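Local coordinates for Pbp related beta-lactamase (PDB 2QMI), which probably cleaves peptides as an archaeal relative of penicillin-binding proteins and beta-lactamases, working as a self-compartmentalizing octamer, at residues 22-27 and 36-41; 50-55 and 240-245; 297-302 and 310-315; 323-328 and 336-341. One frame throughout, in Å; residues are numbered along the deposited sequence.

In the fold
From the N terminus, contact 1 closes the first beta hairpin, with only eight residues between its segments. Contact 2 closes a far longer excursion, bringing the loop 50-55 against the start of helix 241-252. Contact 3 closes another hairpin, 297-305 with 310-316, and contact 4 joins the following strand, 321-327, to the C-terminal helix 334-345 of the beta-lactamase-like part. The four come in series; none nests in or crosses another. Strand 321-327 lies between 21-28 and 310-316, so contacts 1, 3 and 4 share one antiparallel sheet. Helix 241-252 of contact 2 covers one face of that sheet, while helix 334-345 of contact 4 packs on the other.

Contact 1 of 4, residues 22-27 and 36-41; sequences ISISII and KGFGYR
Ile-22 and Phe-38 face each other as a hydrogen-bonded pair at the open end of an antiparallel beta hairpin. Ile-22 N donates to Phe-38 O (2.8 Å), and Ile-22 O receives Phe-38 N at 2.7 Å. The same Ile-22 O lies in the plane of the Phe-38 ring at its edge, 3.8 Å from CD2. Next comes Ser-23, opposite Gly-37 in a non-hydrogen-bonded pair whose CA atoms are 4.2 Å apart. Gly-37 presents only CA to Ser-23 OG, a loose 4.1 Å approach, and that hydroxyl finds polar partners in Thr-50 O and Tyr-55 OH. Ile-24 then pairs with Lys-36 through two 3.0 Å bonds, Ile-24 N to Lys-36 O and Lys-36 N to Ile-24 O. Ile-24 CG2, set between the backbone N and the carbonyl carbon, touches Phe-38 CE2 at 4.1 Å, a branched aliphatic group at an aromatic edge. Lys-36 sends its amine to a salt bridge with Glu-7. Ile-22 and Phe-38 pack against helix 3-16 and Ile-24 against strand 321-327, which continues the sheet beyond 22-27, while the Ser-23 face meets helix 241-252.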
loop_
_atom_site.group_PDB
_atom_site.type_symbol
_atom_site.label_atom_id
_atom_site.label_comp_id
_atom_site.label_asym_id
_atom_site.label_seq_id
_atom_site.Cartn_x
_atom_site.Cartn_y
_atom_site.Cartn_z
ATOM N N ILE A 22 -8.912 34.278 16.999
ATOM C CA ILE A 22 -9.517 35.416 16.316
ATOM C C ILE A 22 -9.578 36.656 17.216
ATOM O O ILE A 22 -9.746 36.545 18.429
ATOM C CB ILE A 22 -10.967 35.086 15.865
ATOM C CG1 ILE A 22 -10.948 34.291 14.559
ATOM C CG2 ILE A 22 -11.783 36.367 15.727
ATOM C CD1 ILE A 22 -12.331 33.899 14.042
ATOM N N SER A 23 -9.442 37.835 16.614
ATOM C CA SER A 23 -9.525 39.086 17.361
ATOM C C SER A 23 -10.511 40.005 16.663
ATOM O O SER A 23 -10.628 39.978 15.439
ATOM C CB SER A 23 -8.158 39.767 17.444
ATOM O OG SER A 23 -7.351 39.155 18.432
ATOM N N ILE A 24 -11.218 40.818 17.439
ATOM C CA ILE A 24 -12.191 41.747 16.872
ATOM C C ILE A 24 -12.363 43.002 17.728
ATOM O O ILE A 24 -12.344 42.940 18.960
ATOM C CB ILE A 24 -13.578 41.064 16.702
ATOM C CG1 ILE A 24 -14.588 42.041 16.084
ATOM C CG2 ILE A 24 -14.076 40.568 18.050
ATOM C CD1 ILE A 24 -15.963 41.434 15.811
ATOM N N SER A 25 -12.506 44.145 17.070
ATOM C CA SER A 25 -12.729 45.399 17.782
ATOM C C SER A 25 -13.910 46.088 17.106
ATOM O O SER A 25 -14.089 45.969 15.890
ATOM C CB SER A 25 -11.479 46.287 17.747
ATOM O OG SER A 25 -11.123 46.635 16.426
ATOM N N ILE A 26 -14.738 46.770 17.893
ATOM C CA ILE A 26 -15.909 47.458 17.345
ATOM C C ILE A 26 -15.909 48.939 17.688
ATOM O O ILE A 26 -15.659 49.320 18.833
ATOM C CB ILE A 26 -17.229 46.863 17.876
ATOM C CG1 ILE A 26 -17.258 45.353 17.655
ATOM C CG2 ILE A 26 -18.411 47.492 17.144
ATOM C CD1 ILE A 26 -18.559 44.715 18.103
ATOM N N ILE A 27 -16.206 49.763 16.688
ATOM C CA ILE A 27 -16.250 51.210 16.855
ATOM C C ILE A 27 -17.668 51.750 16.714
ATOM O O ILE A 27 -18.320 51.551 15.682
ATOM C CB ILE A 27 -15.410 51.941 15.791
ATOM C CG1 ILE A 27 -14.040 51.286 15.641
ATOM C CG2 ILE A 27 -15.254 53.403 16.180
ATOM C CD1 ILE A 27 -13.225 51.890 14.534
ATOM N N LYS A 36 -12.182 42.093 21.785
ATOM C CA LYS A 36 -12.000 40.797 22.405
ATOM C C LYS A 36 -11.253 39.824 21.506
ATOM O O LYS A 36 -11.287 39.938 20.279
ATOM C CB LYS A 36 -13.373 40.226 22.781
ATOM C CG LYS A 36 -13.335 39.007 23.686
ATOM C CD LYS A 36 -14.691 38.781 24.373
ATOM C CE LYS A 36 -14.991 39.887 25.393
ATOM N NZ LYS A 36 -16.268 39.666 26.157
ATOM N N GLY A 37 -10.566 38.878 22.139
ATOM C CA GLY A 37 -9.829 37.865 21.416
ATOM C C GLY A 37 -10.441 36.515 21.752
ATOM O O GLY A 37 -11.005 36.347 22.835
ATOM N N PHE A 38 -10.332 35.563 20.828
ATOM C CA PHE A 38 -10.880 34.217 21.015
ATOM C C PHE A 38 -9.869 33.169 20.571
ATOM O O PHE A 38 -9.113 33.387 19.622
ATOM C CB PHE A 38 -12.153 34.029 20.187
ATOM C CG PHE A 38 -13.248 34.996 20.520
ATOM C CD1 PHE A 38 -14.333 34.596 21.297
ATOM C CD2 PHE A 38 -13.200 36.308 20.054
ATOM C CE1 PHE A 38 -15.356 35.493 21.606
ATOM C CE2 PHE A 38 -14.210 37.208 20.355
ATOM C CZ PHE A 38 -15.293 36.801 21.132
ATOM N N GLY A 39 -9.871 32.024 21.247
ATOM C CA GLY A 39 -8.951 30.965 20.883
ATOM C C GLY A 39 -7.500 31.261 21.207
ATOM O O GLY A 39 -7.185 32.133 22.015
ATOM N N TYR A 40 -6.604 30.537 20.551
ATOM C CA TYR A 40 -5.184 30.699 20.801
ATOM C C TYR A 40 -4.448 31.412 19.663
ATOM O O TYR A 40 -4.754 31.209 18.487
ATOM C CB TYR A 40 -4.568 29.314 21.055
ATOM C CG TYR A 40 -5.124 28.611 22.278
ATOM C CD1 TYR A 40 -4.516 28.757 23.523
ATOM C CD2 TYR A 40 -6.283 27.840 22.202
ATOM C CE1 TYR A 40 -5.048 28.160 24.663
ATOM C CE2 TYR A 40 -6.829 27.233 23.343
ATOM C CZ TYR A 40 -6.204 27.403 24.570
ATOM O OH TYR A 40 -6.745 26.856 25.711
ATOM N N ARG A 41 -3.496 32.268 20.016
ATOM C CA ARG A 41 -2.697 32.956 19.005
ATOM C C ARG A 41 -1.542 32.016 18.630
ATOM O O ARG A 41 -0.909 32.158 17.583
ATOM C CB ARG A 41 -2.170 34.302 19.529
ATOM C CG ARG A 41 -1.181 34.253 20.687
ATOM C CD ARG A 41 -0.686 35.675 20.971
ATOM N NE ARG A 41 0.374 35.762 21.979
ATOM C CZ ARG A 41 0.179 35.837 23.293
ATOM N NH1 ARG A 41 1.221 35.914 24.109
ATOM N NH2 ARG A 41 -1.047 35.848 23.800
#

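Contact 2 of 4, residues 50-55 and 240-245; sequences TPETIY and SVLDLA
Ser-240 meets the loop 50-55 as the N-cap of helix 241-252, the helix lying against one face of the central sheet of this penicillin-binding-protein-like fold. Its CB points at the loop and rests against two carbonyl oxygens, 3.2 Å from Glu-52 O and 3.4 Å from Thr-53 O. One bond further, OG is held between the backbone N and the carbonyl carbon (chi1 76°) and turns to the helix, accepting from Asp-243 N at 3.3 Å. The bond is nearly straight, with an N-H...O angle of 164°. Serine suits the place because its short side chain lets CB fit close to the loop while the hydroxyl caps an amide of the first turn. Beside it lies an apolar pair, Leu-242 CD1 with Pro-51 CB, 4.1 Å apart. The Glu-52 side chain, bent at its second torsion, runs alongside Leu-242 and points the same way. The loop has its own brace, an ST motif in which Thr-50 OG1 accepts from Thr-53 N; Glu-52 O is also bonded by Arg-196. Between the two segments the backbones are bridged by a water. It donates to Pro-51 O and to Thr-53 O, the latter at 2.6 Å, and accepts from Val-241 N at 3.0 Å.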
loop_
_atom_site.group_PDB
_atom_site.type_symbol
_atom_site.label_atom_id
_atom_site.label_comp_id
_atom_site.label_asym_id
_atom_site.label_seq_id
_atom_site.Cartn_x
_atom_site.Cartn_y
_atom_site.Cartn_z
ATOM N N THR A 50 -5.840 37.879 21.955
ATOM C CA THR A 50 -6.357 39.014 22.712
ATOM C C THR A 50 -6.546 40.231 21.802
ATOM O O THR A 50 -6.101 40.235 20.664
ATOM C CB THR A 50 -5.392 39.414 23.829
ATOM O OG1 THR A 50 -4.313 40.172 23.272
ATOM C CG2 THR A 50 -4.832 38.186 24.509
ATOM N N PRO A 51 -7.218 41.282 22.300
ATOM C CA PRO A 51 -7.428 42.477 21.480
ATOM C C PRO A 51 -6.104 43.014 20.935
ATOM O O PRO A 51 -6.056 43.588 19.849
ATOM C CB PRO A 51 -8.075 43.452 22.460
ATOM C CG PRO A 51 -8.827 42.562 23.366
ATOM C CD PRO A 51 -7.863 41.434 23.615
ATOM N N GLU A 52 -5.039 42.806 21.709
ATOM C CA GLU A 52 -3.695 43.270 21.375
ATOM C C GLU A 52 -2.906 42.401 20.378
ATOM O O GLU A 52 -2.103 42.924 19.612
ATOM C CB GLU A 52 -2.848 43.404 22.657
ATOM C CG GLU A 52 -3.372 44.355 23.755
ATOM C CD GLU A 52 -4.593 43.815 24.509
ATOM O OE1 GLU A 52 -4.897 42.603 24.384
ATOM O OE2 GLU A 52 -5.245 44.605 25.237
ATOM N N THR A 53 -3.113 41.085 20.398
ATOM C CA THR A 53 -2.371 40.183 19.507
ATOM C C THR A 53 -2.224 40.688 18.068
ATOM O O THR A 53 -3.157 41.222 17.467
ATOM C CB THR A 53 -2.981 38.743 19.510
ATOM O OG1 THR A 53 -2.293 37.917 18.553
ATOM C CG2 THR A 53 -4.432 38.779 19.162
ATOM N N ILE A 54 -1.025 40.514 17.531
ATOM C CA ILE A 54 -0.702 40.957 16.187
ATOM C C ILE A 54 -0.792 39.851 15.132
ATOM O O ILE A 54 -0.278 38.750 15.323
ATOM C CB ILE A 54 0.709 41.596 16.186
ATOM C CG1 ILE A 54 0.610 43.007 16.777
ATOM C CG2 ILE A 54 1.297 41.613 14.788
ATOM C CD1 ILE A 54 1.934 43.687 16.993
ATOM N N TYR A 55 -1.461 40.170 14.021
ATOM C CA TYR A 55 -1.637 39.248 12.899
ATOM C C TYR A 55 -1.233 39.968 11.623
ATOM O O TYR A 55 -1.064 41.187 11.613
ATOM C CB TYR A 55 -3.106 38.853 12.711
ATOM C CG TYR A 55 -3.837 38.294 13.904
ATOM C CD1 TYR A 55 -4.239 36.958 13.932
ATOM C CD2 TYR A 55 -4.217 39.121 14.960
ATOM C CE1 TYR A 55 -5.013 36.460 14.982
ATOM C CE2 TYR A 55 -4.987 38.640 16.011
ATOM C CZ TYR A 55 -5.385 37.311 16.023
ATOM O OH TYR A 55 -6.143 36.838 17.071
ATOM N N SER A 240 -2.765 44.926 14.843
ATOM C CA SER A 240 -3.731 44.366 15.784
ATOM C C SER A 240 -5.067 45.044 15.503
ATOM O O SER A 240 -5.107 46.046 14.784
ATOM C CB SER A 240 -3.308 44.645 17.228
ATOM O OG SER A 240 -3.562 45.995 17.578
ATOM N N VAL A 241 -6.153 44.508 16.063
ATOM C CA VAL A 241 -7.475 45.096 15.837
ATOM C C VAL A 241 -7.636 46.436 16.553
ATOM O O VAL A 241 -8.434 47.269 16.138
ATOM C CB VAL A 241 -8.633 44.146 16.270
ATOM C CG1 VAL A 241 -8.545 42.833 15.503
ATOM C CG2 VAL A 241 -8.586 43.900 17.760
ATOM N N LEU A 242 -6.886 46.641 17.629
ATOM C CA LEU A 242 -6.959 47.905 18.351
ATOM C C LEU A 242 -6.341 49.019 17.508
ATOM O O LEU A 242 -6.880 50.122 17.442
ATOM C CB LEU A 242 -6.236 47.808 19.697
ATOM C CG LEU A 242 -7.036 47.141 20.812
ATOM C CD1 LEU A 242 -6.213 47.106 22.077
ATOM C CD2 LEU A 242 -8.327 47.911 21.039
ATOM N N ASP A 243 -5.216 48.721 16.861
ATOM C CA ASP A 243 -4.541 49.696 16.015
ATOM C C ASP A 243 -5.405 50.005 14.793
ATOM O O ASP A 243 -5.524 51.161 14.385
ATOM C CB ASP A 243 -3.164 49.163 15.578
ATOM C CG ASP A 243 -2.045 49.560 16.539
ATOM O OD1 ASP A 243 -2.310 49.677 17.754
ATOM O OD2 ASP A 243 -0.893 49.742 16.083
ATOM N N LEU A 244 -6.013 48.973 14.213
ATOM C CA LEU A 244 -6.869 49.170 13.046
ATOM C C LEU A 244 -8.121 49.957 13.428
ATOM O O LEU A 244 -8.759 50.575 12.571
ATOM C CB LEU A 244 -7.255 47.824 12.432
ATOM C CG LEU A 244 -6.067 47.029 11.884
ATOM C CD1 LEU A 244 -6.533 45.650 11.405
ATOM C CD2 LEU A 244 -5.409 47.814 10.750
ATOM N N ALA A 245 -8.480 49.926 14.710
ATOM C CA ALA A 245 -9.647 50.685 15.178
ATOM C C ALA A 245 -9.304 52.174 15.073
ATOM O O ALA A 245 -10.093 52.969 14.575
ATOM C CB ALA A 245 -9.983 50.321 16.618
HETATM O O HOH W 1 -5.615 41.982 17.544
#

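Contact 3 of 4, residues 297-302 and 310-315; sequences EKLVGH and TGYIGY
Val-300 and Tyr-315 lie side by side and point the same way, as neighbours on one face of an antiparallel beta hairpin in the central sheet. Tyr-315 CG stands between its backbone N and carbonyl carbon (chi1 62°), and the ring lies with one face against valine. Val-300 CB sits over that face in a CH-pi contact, 4.0 Å from the ring centroid and offset toward the rim, while CG1 comes to 3.5 Å from Tyr-315 CE1. A beta-branched residue suits this place, being stiff and broad enough to back a flat ring; the phenol oxygen goes on to Glu-268. On the other face the approach is different. Leu-299 and Tyr-312 reach toward each other tip to tip, with Leu-299 CD2 4.0 Å from Tyr-312 OH (itself weakly hydrogen-bonded to Tyr-291 OH), and the tyrosine passes over Gly-301, where the lack of a side chain leaves room for it. Gly-301 pairs with Gly-314, bringing their CA atoms to 3.9 Å. His-302 begins a His-Ser-Gly sequence that probably corresponds to the K(T/S)G-type motif of this superfamily. Its side chain lies near Ser-59 and Tyr-160, consistent with a place at the active site, and NE2 bonds to Tyr-284 OH. Its backbone is fixed by the hairpin: His-302 N donates to Ile-313 O at 3.1 Å, and His-302 O receives Ile-313 N at 3.3 Å.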
loop_
_atom_site.group_PDB
_atom_site.type_symbol
_atom_site.label_atom_id
_atom_site.label_comp_id
_atom_site.label_asym_id
_atom_site.label_seq_id
_atom_site.Cartn_x
_atom_site.Cartn_y
_atom_site.Cartn_z
ATOM N N GLU A 297 -27.533 50.373 3.767
ATOM C CA GLU A 297 -26.439 51.286 4.095
ATOM C C GLU A 297 -25.309 51.202 3.067
ATOM O O GLU A 297 -25.240 50.255 2.268
ATOM C CB GLU A 297 -25.861 50.942 5.466
ATOM C CG GLU A 297 -26.855 50.925 6.611
ATOM C CD GLU A 297 -27.467 52.287 6.881
ATOM O OE1 GLU A 297 -26.798 53.320 6.638
ATOM O OE2 GLU A 297 -28.620 52.322 7.357
ATOM N N LYS A 298 -24.427 52.200 3.079
ATOM C CA LYS A 298 -23.273 52.197 2.181
ATOM C C LYS A 298 -22.094 51.687 3.007
ATOM O O LYS A 298 -21.666 52.343 3.959
ATOM C CB LYS A 298 -22.953 53.601 1.664
ATOM C CG LYS A 298 -21.862 53.597 0.591
ATOM C CD LYS A 298 -21.269 54.978 0.340
ATOM C CE LYS A 298 -20.219 54.916 -0.767
ATOM N NZ LYS A 298 -19.524 56.220 -0.980
ATOM N N LEU A 299 -21.584 50.512 2.647
ATOM C CA LEU A 299 -20.462 49.902 3.358
ATOM C C LEU A 299 -19.120 50.097 2.647
ATOM O O LEU A 299 -19.036 50.084 1.418
ATOM C CB LEU A 299 -20.722 48.398 3.541
ATOM C CG LEU A 299 -19.637 47.542 4.207
ATOM C CD1 LEU A 299 -19.510 47.910 5.670
ATOM C CD2 LEU A 299 -19.999 46.067 4.067
ATOM N N VAL A 300 -18.067 50.278 3.433
ATOM C CA VAL A 300 -16.732 50.448 2.873
ATOM C C VAL A 300 -15.798 49.528 3.641
ATOM O O VAL A 300 -15.766 49.556 4.870
ATOM C CB VAL A 300 -16.245 51.910 2.995
ATOM C CG1 VAL A 300 -14.843 52.041 2.423
ATOM C CG2 VAL A 300 -17.198 52.838 2.244
ATOM N N GLY A 301 -15.052 48.701 2.919
ATOM C CA GLY A 301 -14.139 47.785 3.577
ATOM C C GLY A 301 -13.239 47.058 2.597
ATOM O O GLY A 301 -13.302 47.291 1.386
ATOM N N HIS A 302 -12.395 46.176 3.123
ATOM C CA HIS A 302 -11.477 45.405 2.303
ATOM C C HIS A 302 -10.984 44.233 3.135
ATOM O O HIS A 302 -10.722 44.371 4.336
ATOM C CB HIS A 302 -10.289 46.275 1.868
ATOM C CG HIS A 302 -9.607 45.792 0.625
ATOM N ND1 HIS A 302 -8.921 44.600 0.566
ATOM C CD2 HIS A 302 -9.561 46.314 -0.624
ATOM C CE1 HIS A 302 -8.490 44.404 -0.666
ATOM N NE2 HIS A 302 -8.866 45.430 -1.408
ATOM N N THR A 310 -5.510 36.013 7.871
ATOM C CA THR A 310 -6.537 36.677 7.067
ATOM C C THR A 310 -7.174 37.772 7.915
ATOM O O THR A 310 -7.058 37.761 9.137
ATOM C CB THR A 310 -7.656 35.709 6.576
ATOM O OG1 THR A 310 -8.387 35.197 7.694
ATOM C CG2 THR A 310 -7.059 34.557 5.781
ATOM N N GLY A 311 -7.835 38.724 7.265
ATOM C CA GLY A 311 -8.459 39.798 8.010
ATOM C C GLY A 311 -9.467 40.595 7.209
ATOM O O GLY A 311 -9.649 40.366 6.012
ATOM N N TYR A 312 -10.129 41.530 7.884
ATOM C CA TYR A 312 -11.118 42.387 7.250
ATOM C C TYR A 312 -11.396 43.613 8.116
ATOM O O TYR A 312 -11.395 43.532 9.343
ATOM C CB TYR A 312 -12.431 41.634 7.042
ATOM C CG TYR A 312 -13.466 42.421 6.274
ATOM C CD1 TYR A 312 -13.417 42.497 4.881
ATOM C CD2 TYR A 312 -14.486 43.107 6.938
ATOM C CE1 TYR A 312 -14.357 43.231 4.166
ATOM C CE2 TYR A 312 -15.430 43.847 6.234
ATOM C CZ TYR A 312 -15.363 43.903 4.849
ATOM O OH TYR A 312 -16.299 44.622 4.140
ATOM N N ILE A 313 -11.610 44.750 7.467
ATOM C CA ILE A 313 -11.947 45.976 8.167
ATOM C C ILE A 313 -13.080 46.565 7.349
ATOM O O ILE A 313 -13.119 46.404 6.131
ATOM C CB ILE A 313 -10.770 47.014 8.235
ATOM C CG1 ILE A 313 -10.431 47.528 6.835
ATOM C CG2 ILE A 313 -9.552 46.395 8.922
ATOM C CD1 ILE A 313 -9.483 48.712 6.841
ATOM N N GLY A 314 -14.014 47.219 8.025
ATOM C CA GLY A 314 -15.139 47.820 7.338
ATOM C C GLY A 314 -15.785 48.865 8.227
ATOM O O GLY A 314 -15.687 48.800 9.451
ATOM N N TYR A 315 -16.440 49.835 7.610
ATOM C CA TYR A 315 -17.102 50.892 8.356
ATOM C C TYR A 315 -18.242 51.498 7.546
ATOM O O TYR A 315 -18.272 51.416 6.320
ATOM C CB TYR A 315 -16.090 51.984 8.741
ATOM C CG TYR A 315 -15.440 52.696 7.562
ATOM C CD1 TYR A 315 -14.461 52.064 6.780
ATOM C CD2 TYR A 315 -15.822 53.989 7.213
ATOM C CE1 TYR A 315 -13.884 52.709 5.679
ATOM C CE2 TYR A 315 -15.257 54.640 6.119
ATOM C CZ TYR A 315 -14.290 53.995 5.354
ATOM O OH TYR A 315 -13.756 54.650 4.260
#

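Contact 4 of 4, residues 323-328 and 336-341; sequences VAVLEN and YIAMYA
Ile-337 O is gripped by two amides of its own helix, Ala-341 N at 3.2 Å and, more weakly, Tyr-340 N at 3.1 Å, and this regular turn presents Ile-337, Ala-338 and Ala-341 to strand 323-327. The arrangement is a helix packed on a beta sheet, formed where the chain leaves strand 321-327 and returns as helix 334-345; the axes run closer to antiparallel, at 149°, and come within 8.0 Å. The side chains that meet are all apolar. Alternation along the strand turns Val-323 and Val-325 to the helix, and Ala-324 and Leu-326 to helix 241-252 on the far face. Val-325 CG2, beside its own backbone N and anti to the carbonyl carbon, fits against Ile-337 and Ala-338, 4.1 Å from Ile-337 CG2. Val-323 uses both branches, CG1 on Ala-338 and CG2 on Ala-341 CB at 4.3 Å. Alanine suits the helix here because its single methyl lets the valines come up to the backbone itself, whereas the longer Ile-337 also reaches Ile-22 of the adjoining strand. The approach is nearest at Ala-338, where Val-325 CG2 lies 3.9 Å from the backbone N.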
loop_
_atom_site.group_PDB
_atom_site.type_symbol
_atom_site.label_atom_id
_atom_site.label_comp_id
_atom_site.label_asym_id
_atom_site.label_seq_id
_atom_site.Cartn_x
_atom_site.Cartn_y
_atom_site.Cartn_z
ATOM N N VAL A 323 -15.853 47.899 11.955
ATOM C CA VAL A 323 -15.399 46.656 12.568
ATOM C C VAL A 323 -14.089 46.132 11.974
ATOM O O VAL A 323 -13.865 46.182 10.758
ATOM C CB VAL A 323 -16.464 45.543 12.422
ATOM C CG1 VAL A 323 -16.061 44.315 13.245
ATOM C CG2 VAL A 323 -17.825 46.063 12.859
ATOM N N ALA A 324 -13.230 45.628 12.851
ATOM C CA ALA A 324 -11.960 45.061 12.443
ATOM C C ALA A 324 -11.897 43.646 13.003
ATOM O O ALA A 324 -12.142 43.436 14.195
ATOM C CB ALA A 324 -10.808 45.894 12.984
ATOM N N VAL A 325 -11.589 42.687 12.132
ATOM C CA VAL A 325 -11.470 41.279 12.506
ATOM C C VAL A 325 -10.179 40.673 11.934
ATOM O O VAL A 325 -9.914 40.764 10.729
ATOM C CB VAL A 325 -12.665 40.453 11.976
ATOM C CG1 VAL A 325 -12.517 38.983 12.382
ATOM C CG2 VAL A 325 -13.967 41.021 12.504
ATOM N N LEU A 326 -9.376 40.064 12.802
ATOM C CA LEU A 326 -8.136 39.429 12.373
ATOM C C LEU A 326 -8.204 37.942 12.711
ATOM O O LEU A 326 -8.779 37.560 13.726
ATOM C CB LEU A 326 -6.929 40.092 13.048
ATOM C CG LEU A 326 -6.665 41.525 12.577
ATOM C CD1 LEU A 326 -5.415 42.080 13.237
ATOM C CD2 LEU A 326 -6.518 41.532 11.061
ATOM N N GLU A 327 -7.613 37.110 11.862
ATOM C CA GLU A 327 -7.655 35.672 12.066
ATOM C C GLU A 327 -6.341 34.929 11.812
ATOM O O GLU A 327 -5.607 35.227 10.871
ATOM C CB GLU A 327 -8.760 35.070 11.193
ATOM C CG GLU A 327 -9.079 33.615 11.495
ATOM C CD GLU A 327 -10.184 33.076 10.607
ATOM O OE1 GLU A 327 -11.218 33.773 10.465
ATOM O OE2 GLU A 327 -10.017 31.956 10.061
ATOM N N ASN A 328 -6.104 33.937 12.666
ATOM C CA ASN A 328 -4.930 33.067 12.685
ATOM C C ASN A 328 -4.875 31.995 11.594
ATOM O O ASN A 328 -4.111 31.041 11.711
ATOM C CB ASN A 328 -4.873 32.366 14.044
ATOM C CG ASN A 328 -3.538 32.505 14.698
ATOM O OD1 ASN A 328 -2.707 33.277 14.231
ATOM N ND2 ASN A 328 -3.316 31.779 15.788
ATOM N N TYR A 336 -17.217 37.796 6.961
ATOM C CA TYR A 336 -18.497 37.257 7.417
ATOM C C TYR A 336 -18.725 37.607 8.884
ATOM O O TYR A 336 -19.824 38.012 9.277
ATOM C CB TYR A 336 -18.527 35.738 7.216
ATOM C CG TYR A 336 -18.610 35.313 5.762
ATOM C CD1 TYR A 336 -18.531 36.251 4.737
ATOM C CD2 TYR A 336 -18.767 33.971 5.415
ATOM C CE1 TYR A 336 -18.607 35.870 3.408
ATOM C CE2 TYR A 336 -18.845 33.575 4.080
ATOM C CZ TYR A 336 -18.765 34.532 3.087
ATOM O OH TYR A 336 -18.859 34.164 1.771
ATOM N N ILE A 337 -17.681 37.454 9.691
ATOM C CA ILE A 337 -17.762 37.789 11.106
ATOM C C ILE A 337 -17.994 39.301 11.252
ATOM O O ILE A 337 -18.859 39.742 12.009
ATOM C CB ILE A 337 -16.464 37.389 11.836
ATOM C CG1 ILE A 337 -16.304 35.865 11.782
ATOM C CG2 ILE A 337 -16.488 37.898 13.273
ATOM C CD1 ILE A 337 -15.092 35.334 12.509
ATOM N N ALA A 338 -17.223 40.087 10.510
ATOM C CA ALA A 338 -17.354 41.538 10.562
ATOM C C ALA A 338 -18.780 41.976 10.232
ATOM O O ALA A 338 -19.372 42.787 10.946
ATOM C CB ALA A 338 -16.372 42.185 9.592
ATOM N N MET A 339 -19.334 41.428 9.155
ATOM C CA MET A 339 -20.680 41.787 8.733
ATOM C C MET A 339 -21.764 41.350 9.726
ATOM O O MET A 339 -22.789 42.017 9.864
ATOM C CB MET A 339 -20.937 41.227 7.335
ATOM C CG MET A 339 -19.899 41.712 6.328
ATOM S SD MET A 339 -20.078 41.066 4.654
ATOM C CE MET A 339 -19.437 42.416 3.670
ATOM N N TYR A 340 -21.520 40.250 10.432
ATOM C CA TYR A 340 -22.457 39.746 11.431
ATOM C C TYR A 340 -22.570 40.798 12.547
ATOM O O TYR A 340 -23.663 41.100 13.028
ATOM C CB TYR A 340 -21.933 38.427 12.018
ATOM C CG TYR A 340 -22.943 37.630 12.821
ATOM C CD1 TYR A 340 -23.680 36.606 12.225
ATOM C CD2 TYR A 340 -23.142 37.880 14.181
ATOM C CE1 TYR A 340 -24.590 35.839 12.964
ATOM C CE2 TYR A 340 -24.050 37.121 14.932
ATOM C CZ TYR A 340 -24.763 36.101 14.313
ATOM O OH TYR A 340 -25.619 35.321 15.046
ATOM N N ALA A 341 -21.429 41.342 12.958
ATOM C CA ALA A 341 -21.397 42.358 14.002
ATOM C C ALA A 341 -22.058 43.643 13.486
ATOM O O ALA A 341 -22.910 44.228 14.164
ATOM C CB ALA A 341 -19.955 42.629 14.430
#